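Local coordinates for D-galactonate dehydratase family member SEN1436 (Salmonella enterica subsp. enterica serovar Enteritidis, PDB 3TW9), which dehydrates D-gluconate to 2-dehydro-3-deoxy-D-gluconate at a low rate in vitro, using one magnesium ion per subunit, at residues Asp220-Ala223 / Tyr224-Val228. Numbering follows the deposited sequence.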
loop_
_atom_site.group_PDB
_atom_site.type_symbol
_atom_site.label_atom_id
_atom_site.label_comp_id
_atom_site.label_asym_id
_atom_site.label_seq_id
_atom_site.Cartn_x
_atom_site.Cartn_y
_atom_site.Cartn_z
ATOM N N ASP C 220 -41.075 3.147 -0.548
ATOM C CA ASP C 220 -41.326 4.381 0.179
ATOM C C ASP C 220 -40.163 4.658 1.128
ATOM O O ASP C 220 -40.085 4.058 2.208
ATOM C CB ASP C 220 -42.628 4.291 0.968
ATOM C CG ASP C 220 -43.032 5.621 1.584
ATOM O OD1 ASP C 220 -42.166 6.432 1.968
ATOM O OD2 ASP C 220 -44.235 5.873 1.700
ATOM N N PRO C 221 -39.268 5.590 0.740
ATOM C CA PRO C 221 -38.050 5.823 1.530
ATOM C C PRO C 221 -38.318 6.440 2.896
ATOM O O PRO C 221 -37.551 6.216 3.829
ATOM C CB PRO C 221 -37.240 6.796 0.657
ATOM C CG PRO C 221 -38.253 7.457 -0.225
ATOM C CD PRO C 221 -39.323 6.441 -0.464
ATOM N N ASP C 222 -39.394 7.211 3.012
ATOM C CA ASP C 222 -39.725 7.853 4.279
ATOM C C ASP C 222 -40.342 6.863 5.272
ATOM O O ASP C 222 -39.978 6.859 6.453
ATOM C CB ASP C 222 -40.606 9.072 4.055
ATOM C CG ASP C 222 -39.867 10.193 3.334
ATOM O OD1 ASP C 222 -39.122 10.951 3.991
ATOM O OD2 ASP C 222 -40.026 10.313 2.105
ATOM N N ALA C 223 -41.242 6.000 4.796
ATOM C CA ALA C 223 -41.764 4.902 5.630
ATOM C C ALA C 223 -40.614 4.023 6.122
ATOM O O ALA C 223 -40.544 3.685 7.305
ATOM C CB ALA C 223 -42.783 4.051 4.855
ATOM N N TYR C 224 -39.694 3.713 5.208
ATOM C CA TYR C 224 -38.524 2.878 5.509
ATOM C C TYR C 224 -37.709 3.494 6.641
ATOM O O TYR C 224 -37.388 2.822 7.638
ATOM C CB TYR C 224 -37.673 2.679 4.239
ATOM C CG TYR C 224 -36.210 2.381 4.527
ATOM C CD1 TYR C 224 -35.805 1.134 5.028
ATOM C CD2 TYR C 224 -35.229 3.372 4.337
ATOM C CE1 TYR C 224 -34.467 0.876 5.321
ATOM C CE2 TYR C 224 -33.896 3.127 4.634
ATOM C CZ TYR C 224 -33.517 1.881 5.132
ATOM O OH TYR C 224 -32.183 1.632 5.411
ATOM N N ALA C 225 -37.375 4.776 6.491
ATOM C CA ALA C 225 -36.430 5.422 7.394
ATOM C C ALA C 225 -37.017 5.581 8.800
ATOM O O ALA C 225 -36.288 5.527 9.799
ATOM C CB ALA C 225 -36.035 6.758 6.849
ATOM N N LYS C 226 -38.334 5.776 8.864
ATOM C CA LYS C 226 -39.029 5.913 10.142
ATOM C C LYS C 226 -39.208 4.564 10.830
ATOM O O LYS C 226 -39.433 4.518 12.046
ATOM C CB LYS C 226 -40.377 6.619 9.960
ATOM C CG LYS C 226 -40.286 8.085 9.541
ATOM C CD LYS C 226 -41.672 8.710 9.445
ATOM C CE LYS C 226 -41.616 10.138 8.933
ATOM N NZ LYS C 226 -41.445 10.153 7.467
ATOM N N SER C 227 -39.077 3.479 10.062
ATOM C CA SER C 227 -39.286 2.124 10.584
ATOM C C SER C 227 -38.037 1.380 11.035
ATOM O O SER C 227 -38.126 0.462 11.852
ATOM C CB SER C 227 -40.051 1.285 9.565
ATOM O OG SER C 227 -41.263 1.947 9.248
ATOM N N VAL C 228 -36.881 1.755 10.494
ATOM C CA VAL C 228 -35.630 1.093 10.870
ATOM C C VAL C 228 -35.308 1.153 12.380
ATOM O O VAL C 228 -34.932 0.131 12.935
ATOM C CB VAL C 228 -34.417 1.525 9.957
ATOM C CG1 VAL C 228 -33.076 0.871 10.401
ATOM C CG2 VAL C 228 -34.701 1.141 8.559
HETATM O O HOH W 1 -38.358 9.908 6.893
#
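Ala223 and Tyr224 sit in the first turn of helix 221-239, where an N-capped start opens the helix within the enolase-type barrel domain. Asp220 is the N-cap: Ala223 N donates to Asp220 OD1 at 3.0 Å in a nearly straight bond (176°), coming from above the carboxylate plane, and Asp222 N adds a weaker one. The other oxygen, OD2, is tied to Lys207 N. Behind the cap the i to i+4 ladder begins, with Tyr224 N on Asp220 O and Ala225 N on Pro221 O.

The carbonyl of Tyr224 serves two donors, Ser227 N and Val228 N. The Tyr224 side chain leaves the turn with CG anti to the backbone N (chi1 155°), and the edge of the ring at CD2 passes 3.7 Å from Pro221 O. Beyond, the hydroxyl bonds to His247 and the ring makes a cation-pi contact with Arg252, joining this turn to the region beside the magnesium ligand Asp248.

On the outer face Lys226 folds back over Asp222, with Lys226 CG 3.3 Å from Asp222 O. A bend at chi4 (79°) brings Lys226 NZ to 3.7 Å from Asp222 CB, but 4.3 Å from Asp222 OD1, too far for a salt bridge; one water links NZ to that oxygen instead. Ser227, one turn on from Ala223, turns its hydroxyl back along the helix to the preceding turn, Ser227 OG donating to Ala223 O at 2.7 Å alongside a weak bond from Ser227 N.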